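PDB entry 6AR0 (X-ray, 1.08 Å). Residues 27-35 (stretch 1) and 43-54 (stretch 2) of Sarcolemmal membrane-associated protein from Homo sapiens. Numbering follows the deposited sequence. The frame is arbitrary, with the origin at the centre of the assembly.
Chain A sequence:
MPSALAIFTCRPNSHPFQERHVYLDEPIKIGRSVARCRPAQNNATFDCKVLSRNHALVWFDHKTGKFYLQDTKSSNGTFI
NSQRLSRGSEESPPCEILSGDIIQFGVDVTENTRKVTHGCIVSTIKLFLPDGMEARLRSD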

# COMPACT_ATOMS: atom_id res chain seq x y z
N PRO A 27 -8.47 -9.96 -2.03
CA PRO A 27 -7.22 -9.20 -2.11
C PRO A 27 -7.33 -8.05 -3.09
O PRO A 27 -7.95 -8.17 -4.16
CB PRO A 27 -6.20 -10.25 -2.58
CG PRO A 27 -6.77 -11.55 -2.10
CD PRO A 27 -8.24 -11.40 -2.28
N ILE A 28 -6.70 -6.93 -2.73
CA ILE A 28 -6.74 -5.71 -3.53
C ILE A 28 -5.34 -5.40 -4.06
O ILE A 28 -4.36 -5.40 -3.30
CB ILE A 28 -7.30 -4.55 -2.69
CG1 ILE A 28 -8.77 -4.82 -2.30
CG2 ILE A 28 -7.17 -3.22 -3.43
CD1 ILE A 28 -9.73 -4.95 -3.48
N LYS A 29 -5.27 -5.13 -5.36
CA LYS A 29 -4.02 -4.73 -5.98
C LYS A 29 -3.68 -3.29 -5.59
O LYS A 29 -4.54 -2.41 -5.53
CB LYS A 29 -4.15 -4.81 -7.50
CG LYS A 29 -2.80 -4.73 -8.20
CD LYS A 29 -2.86 -5.22 -9.63
CE LYS A 29 -3.31 -4.12 -10.54
NZ LYS A 29 -3.31 -4.58 -11.96
N ILE A 30 -2.41 -3.09 -5.29
CA ILE A 30 -1.81 -1.76 -5.15
C ILE A 30 -0.99 -1.50 -6.40
O ILE A 30 -0.19 -2.35 -6.80
CB ILE A 30 -0.91 -1.72 -3.90
CG1 ILE A 30 -1.77 -1.94 -2.65
CG2 ILE A 30 -0.15 -0.40 -3.83
CD1 ILE A 30 -1.06 -2.64 -1.53
N GLY A 31 -1.19 -0.35 -7.03
CA GLY A 31 -0.44 -0.09 -8.24
C GLY A 31 -0.70 1.30 -8.78
O GLY A 31 -1.54 2.06 -8.27
N ARG A 32 0.02 1.61 -9.84
CA ARG A 32 -0.05 2.91 -10.49
C ARG A 32 -1.32 3.05 -11.31
O ARG A 32 -1.78 2.09 -11.95
CB ARG A 32 1.16 3.06 -11.41
CG ARG A 32 1.35 4.46 -11.95
CD ARG A 32 2.60 4.58 -12.79
NE ARG A 32 2.43 3.93 -14.08
CZ ARG A 32 3.00 2.78 -14.46
NH1 ARG A 32 3.82 2.11 -13.66
NH2 ARG A 32 2.76 2.30 -15.67
N SER A 33 -1.87 4.27 -11.33
CA SER A 33 -3.00 4.59 -12.18
C SER A 33 -2.66 4.36 -13.64
O SER A 33 -1.63 4.85 -14.13
CB SER A 33 -3.35 6.06 -11.95
OG SER A 33 -4.40 6.46 -12.79
N VAL A 34 -3.52 3.62 -14.33
CA VAL A 34 -3.41 3.35 -15.76
C VAL A 34 -4.82 3.34 -16.33
O VAL A 34 -5.81 3.31 -15.59
CB VAL A 34 -2.70 2.01 -16.04
CG1 VAL A 34 -1.25 2.06 -15.56
CG2 VAL A 34 -3.46 0.85 -15.41
N ALA A 35 -4.92 3.35 -17.65
CA ALA A 35 -6.23 3.32 -18.27
C ALA A 35 -7.01 2.13 -17.74
O ALA A 35 -6.47 1.03 -17.59
CB ALA A 35 -6.09 3.24 -19.79
N ASN A 43 -10.18 1.93 -3.53
CA ASN A 43 -9.06 1.16 -4.04
C ASN A 43 -7.73 1.74 -3.60
O ASN A 43 -7.66 2.78 -2.93
CB ASN A 43 -9.17 0.92 -5.56
CG ASN A 43 -8.89 2.16 -6.40
OD1 ASN A 43 -8.06 3.01 -6.06
ND2 ASN A 43 -9.55 2.24 -7.55
N ALA A 44 -6.68 1.00 -3.95
CA ALA A 44 -5.31 1.35 -3.64
C ALA A 44 -4.53 1.56 -4.92
O ALA A 44 -3.37 1.15 -5.05
CB ALA A 44 -4.68 0.31 -2.72
N THR A 45 -5.17 2.23 -5.88
CA THR A 45 -4.54 2.66 -7.12
C THR A 45 -4.18 4.13 -6.99
O THR A 45 -5.01 4.95 -6.59
CB THR A 45 -5.49 2.44 -8.30
OG1 THR A 45 -5.82 1.06 -8.38
CG2 THR A 45 -4.86 2.90 -9.61
N PHE A 46 -2.93 4.46 -7.31
CA PHE A 46 -2.40 5.80 -7.05
C PHE A 46 -1.82 6.42 -8.31
O PHE A 46 -1.07 5.77 -9.05
CB PHE A 46 -1.31 5.77 -5.96
CG PHE A 46 -1.80 5.25 -4.64
CD1 PHE A 46 -2.45 6.07 -3.73
CD2 PHE A 46 -1.63 3.91 -4.31
CE1 PHE A 46 -2.91 5.57 -2.53
CE2 PHE A 46 -2.10 3.42 -3.11
CZ PHE A 46 -2.73 4.25 -2.22
N ASP A 47 -2.16 7.67 -8.54
CA ASP A 47 -1.51 8.47 -9.57
C ASP A 47 -0.18 8.91 -8.97
O ASP A 47 -0.11 9.89 -8.22
CB ASP A 47 -2.40 9.64 -9.93
CG ASP A 47 -1.82 10.52 -10.99
OD1 ASP A 47 -0.73 10.19 -11.51
OD2 ASP A 47 -2.47 11.54 -11.30
N CYS A 48 0.87 8.14 -9.25
CA CYS A 48 2.20 8.35 -8.68
C CYS A 48 3.20 7.65 -9.57
O CYS A 48 3.09 6.44 -9.79
CB CYS A 48 2.26 7.77 -7.26
SG CYS A 48 3.86 7.92 -6.44
N LYS A 49 4.18 8.40 -10.07
CA LYS A 49 5.05 7.92 -11.12
C LYS A 49 5.87 6.72 -10.69
O LYS A 49 6.20 5.86 -11.53
CB LYS A 49 5.99 9.06 -11.54
CG LYS A 49 6.80 8.76 -12.77
CD LYS A 49 7.69 9.91 -13.18
CE LYS A 49 8.49 9.56 -14.42
NZ LYS A 49 9.52 10.58 -14.68
N VAL A 50 6.28 6.67 -9.43
CA VAL A 50 7.28 5.70 -8.99
C VAL A 50 6.68 4.34 -8.67
O VAL A 50 7.44 3.41 -8.37
CB VAL A 50 8.12 6.26 -7.82
CG1 VAL A 50 8.77 7.60 -8.19
CG2 VAL A 50 7.30 6.42 -6.57
N LEU A 51 5.36 4.17 -8.75
CA LEU A 51 4.74 2.87 -8.53
C LEU A 51 4.75 2.05 -9.80
O LEU A 51 4.63 2.58 -10.91
CB LEU A 51 3.29 2.99 -8.06
CG LEU A 51 3.12 3.08 -6.53
CD1 LEU A 51 3.70 4.36 -5.94
CD2 LEU A 51 1.67 2.94 -6.13
N SER A 52 4.86 0.73 -9.63
CA SER A 52 4.64 -0.20 -10.72
C SER A 52 3.14 -0.43 -10.93
O SER A 52 2.31 -0.18 -10.05
CB SER A 52 5.35 -1.53 -10.42
OG SER A 52 6.74 -1.34 -10.32
N ARG A 53 2.78 -0.92 -12.12
CA ARG A 53 1.39 -1.22 -12.41
C ARG A 53 0.85 -2.28 -11.46
O ARG A 53 -0.24 -2.14 -10.90
CB ARG A 53 1.25 -1.69 -13.86
CG ARG A 53 -0.19 -2.03 -14.25
CD ARG A 53 -0.29 -2.56 -15.68
NE ARG A 53 -1.69 -2.82 -16.04
CZ ARG A 53 -2.37 -2.18 -16.99
NH1 ARG A 53 -1.81 -1.24 -17.74
NH2 ARG A 53 -3.64 -2.51 -17.22
N ASN A 54 1.62 -3.35 -11.26
CA ASN A 54 1.29 -4.41 -10.32
C ASN A 54 2.34 -4.35 -9.22
O ASN A 54 3.34 -5.05 -9.23
CB ASN A 54 1.29 -5.76 -11.02
CG ASN A 54 0.41 -5.77 -12.25
OD1 ASN A 54 -0.76 -5.43 -12.18
ND2 ASN A 54 0.99 -6.14 -13.38
O HOH W 1 -6.48 -0.82 -6.32
O HOH W 2 -2.42 -0.56 -11.52
O HOH W 3 4.79 -0.69 -14.23
O HOH W 4 -5.38 -1.05 -18.67

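Strands 28-32 and 44-46 run parallel, their axes 4.8 Å apart at closest approach, and the chain after the second strand folds back so that Ser 52 and Arg 53 also lie against Gly 31 and Arg 32. The strand ladder is built from the weak bond Gly 31 N to Ala 44 O (3.3 Å), then Phe 46 N to Gly 31 O (2.9 Å) and Ser 33 N to Phe 46 O (2.8 Å). Water 1 links the strands, donating to Lys 29 O (2.6 Å) and accepting from Ala 44 N (3.0 Å).

Gly 31 is the hollow into which the returning chain fits. Its CA lies 3.3 Å from Ser 52 O and 3.4 Å from Arg 53 O, the latter a CA-H...O contact; a CB here would fall 2.0 Å from Arg 53 O, a clash, so the bare backbone suits the site.

Ile 30 supplies the main apolar bump. Its CG1 rests 3.7 Å from Ala 44 CB, while its CG2 lies 4.3 Å from Phe 46 CE2, at the ring's edge, and 4.4 Å from Leu 51 CD2. Ile 30, Ala 44, Phe 46 and Leu 51 are all buried.

Arg 32 reaches along the Cys 48 to Leu 51 turn, CG 3.4 Å from Cys 48 O. Its backbone N bonds Ser 52 O (2.9 Å), and NH1 bonds Leu 51 O (2.9 Å), which sits at the guanidinium edge. The long chain thus spans the turn while keeping its charge at a polar margin, where water 3 joins NH1 (3.0 Å) to Arg 53 N (2.9 Å).

Lys 29, exposed, extends NZ to Asn 54 OD1 (2.7 Å). Val 34 CG2 packs over one face of the Arg 53 guanidinium, 3.5 Å from NH1.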